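Side-chain contact in putative monooxygenase Rv0793 (Mycobacterium tuberculosis, PDB 1Y0H), which is a putative monooxygenase of the antibiotic-biosynthesis family, working as a homodimer and possibly involved in antibiotic synthesis or scavenging of reactive oxygen species: residues Ile63-Asp66 and Glu67-Ser71. Sequence-based numbering, arbitrary orientation.
With ACT (acetate ion), chain C.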
ATOM      1  N   ILE A  63      14.380 -11.820   2.318  1.00 12.02           N
ATOM      2  CA  ILE A  63      14.461 -13.240   2.658  1.00 12.14           C
ATOM      3  C   ILE A  63      13.141 -13.705   3.290  1.00 11.54           C
ATOM      4  O   ILE A  63      12.643 -14.765   2.959  1.00 12.34           O
ATOM      5  CB  ILE A  63      15.642 -13.523   3.602  1.00 11.81           C
ATOM      6  CG1 ILE A  63      16.960 -13.305   2.842  1.00 11.45           C
ATOM      7  CG2 ILE A  63      15.591 -14.929   4.174  1.00 13.46           C
ATOM      8  CD1 ILE A  63      18.086 -12.856   3.732  1.00 13.30           C
ATOM      9  N   ALA A  64      12.589 -12.879   4.176  1.00 11.73           N
ATOM     10  CA  ALA A  64      11.319 -13.184   4.844  1.00 10.94           C
ATOM     11  C   ALA A  64      10.160 -13.263   3.860  1.00 11.57           C
ATOM     12  O   ALA A  64       9.267 -14.092   4.028  1.00 11.53           O
ATOM     13  CB  ALA A  64      11.017 -12.153   5.940  1.00 11.46           C
ATOM     14  N   LEU A  65      10.175 -12.390   2.854  1.00 11.14           N
ATOM     15  CA  LEU A  65       9.166 -12.429   1.781  1.00 11.02           C
ATOM     16  C   LEU A  65       9.313 -13.723   0.986  1.00 11.76           C
ATOM     17  O   LEU A  65       8.330 -14.332   0.606  1.00 11.47           O
ATOM     18  CB  LEU A  65       9.292 -11.210   0.862  1.00 11.05           C
ATOM     19  CG  LEU A  65       8.396 -11.198  -0.373  1.00 11.18           C
ATOM     20  CD1 LEU A  65       6.944 -11.278   0.079  1.00 10.50           C
ATOM     21  CD2 LEU A  65       8.653  -9.949  -1.207  1.00 11.77           C
ATOM     22  N   ASP A  66      10.549 -14.136   0.722  1.00 12.48           N
ATOM     23  CA  ASP A  66      10.767 -15.385   0.021  1.00 13.41           C
ATOM     24  C   ASP A  66      10.246 -16.557   0.839  1.00 13.54           C
ATOM     25  O   ASP A  66       9.612 -17.460   0.295  1.00 14.11           O
ATOM     26  CB  ASP A  66      12.247 -15.542  -0.325  1.00 14.19           C
ATOM     27  CG  ASP A  66      12.716 -14.484  -1.310  1.00 16.59           C
ATOM     28  OD1 ASP A  66      11.855 -13.901  -2.004  1.00 21.29           O
ATOM     29  OD2 ASP A  66      13.942 -14.222  -1.394  1.00 20.68           O
ATOM     30  N   GLU A  67      10.478 -16.525   2.148  1.00 13.81           N
ATOM     31  CA  GLU A  67       9.939 -17.572   3.038  1.00 14.37           C
ATOM     32  C   GLU A  67       8.409 -17.607   2.979  1.00 14.17           C
ATOM     33  O   GLU A  67       7.801 -18.681   2.938  1.00 14.34           O
ATOM     34  CB  GLU A  67      10.433 -17.369   4.475  1.00 15.10           C
ATOM     35  CG  GLU A  67      11.944 -17.450   4.660  0.65 17.64           C
ATOM     36  CD  GLU A  67      12.485 -18.875   4.759  0.65 20.26           C
ATOM     37  OE1 GLU A  67      13.662 -19.023   5.154  0.65 23.74           O
ATOM     38  OE2 GLU A  67      11.751 -19.845   4.455  0.65 23.34           O
ATOM     39  N   HIS A  68       7.791 -16.430   2.941  1.00 13.42           N
ATOM     40  CA  HIS A  68       6.333 -16.321   2.878  1.00 12.98           C
ATOM     41  C   HIS A  68       5.806 -16.993   1.612  1.00 13.26           C
ATOM     42  O   HIS A  68       4.825 -17.732   1.648  1.00 12.93           O
ATOM     43  CB  HIS A  68       5.937 -14.841   2.910  1.00 12.87           C
ATOM     44  CG  HIS A  68       4.486 -14.592   2.641  1.00 12.52           C
ATOM     45  ND1 HIS A  68       3.484 -15.069   3.458  1.00 13.07           N
ATOM     46  CD2 HIS A  68       3.870 -13.903   1.651  1.00 12.19           C
ATOM     47  CE1 HIS A  68       2.311 -14.684   2.982  1.00 12.75           C
ATOM     48  NE2 HIS A  68       2.518 -13.975   1.887  1.00 12.10           N
ATOM     49  N   ARG A  69       6.470 -16.700   0.503  1.00 13.43           N
ATOM     50  CA  ARG A  69       6.070 -17.200  -0.803  1.00 14.72           C
ATOM     51  C   ARG A  69       6.281 -18.702  -0.972  1.00 15.04           C
ATOM     52  O   ARG A  69       5.797 -19.277  -1.947  1.00 15.53           O
ATOM     53  CB  ARG A  69       6.802 -16.428  -1.890  1.00 14.87           C
ATOM     54  CG  ARG A  69       6.287 -15.017  -2.047  1.00 16.10           C
ATOM     55  CD  ARG A  69       7.187 -14.233  -2.977  1.00 18.61           C
ATOM     56  NE  ARG A  69       6.534 -13.000  -3.380  1.00 22.27           N
ATOM     57  CZ  ARG A  69       7.076 -12.068  -4.159  1.00 22.31           C
ATOM     58  NH1 ARG A  69       8.309 -12.205  -4.620  1.00 23.49           N
ATOM     59  NH2 ARG A  69       6.367 -10.991  -4.468  1.00 23.62           N
ATOM     60  N   GLY A  70       7.010 -19.325  -0.043  1.00 15.59           N
ATOM     61  CA  GLY A  70       7.194 -20.780  -0.045  1.00 16.22           C
ATOM     62  C   GLY A  70       6.347 -21.530   0.970  1.00 16.49           C
ATOM     63  O   GLY A  70       6.421 -22.768   1.068  1.00 17.42           O
ATOM     64  N   SER A  71       5.550 -20.786   1.726  1.00 16.50           N
ATOM     65  CA  SER A  71       4.791 -21.324   2.857  1.00 16.15           C
ATOM     66  C   SER A  71       3.561 -22.118   2.416  1.00 16.27           C
ATOM     67  O   SER A  71       3.021 -21.873   1.330  1.00 16.48           O
ATOM     68  CB  SER A  71       4.357 -20.193   3.784  1.00 16.41           C
ATOM     69  OG  SER A  71       3.361 -19.396   3.168  1.00 15.43           O
TER
HETATM   70  C   ACT C 301      -0.271 -12.659  -0.293  1.00 20.44           C
HETATM   71  O   ACT C 301       0.201 -12.965   0.821  1.00 19.69           O
HETATM   72  OXT ACT C 301       0.443 -11.945  -1.042  1.00 21.20           O
HETATM   73  CH3 ACT C 301      -1.635 -13.123  -0.696  1.00 20.19           C
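Leu65 and Arg69 meet one turn apart on the short helix 62-69, whose last turn carries His68 to a bound acetate. The guanidinium lies over the leucine branch: CD2 of Leu65 sits 3.9 Å above the guanidinium plane of Arg69, over its centre, while CD1 of Leu65 approaches NE of Arg69 at 3.9 Å. Arg69 gets there with a chain extended from CG to NE, its aliphatic part passing the Leu65 carbonyl. The backbone beneath is alpha-helical, as Arg69 N donates to Leu65 O at 3.0 Å and His68 N to Ala64 O at 3.0 Å. Regularity fades at the end, where the bond from Gly70 N to Asp66 O is weak, with an N-H...O angle of 122°. The Asp66 carboxylate forms a salt bridge through OD1 with Arg62 NE. With CG anti to the backbone N (chi1 171°), the His68 imidazole extends from the helix, and its NE2 gives a nearly straight hydrogen bond, 2.7 Å and 160°, to acetate O near the ring plane. ND1, the other ring nitrogen, is hydrogen-bonded to Glu36 OE2; both are thus engaged in this crystal, which would hold the ring's rotation. Tyr42 also holds the acetate, which probably came from the crystallisation liquor. After the turn, Ser71 OG donates to His68 O at 2.7 Å in the carbonyl plane, and the same oxygen accepts Ser71 N. Because Ser71 OG also accepts from Tyr74 N, it serves as N-cap of helix 72-78. Leu65 reaches Val6 and Val8 of the sheet, the helix-on-antiparallel-sheet packing of a ferredoxin-like fold.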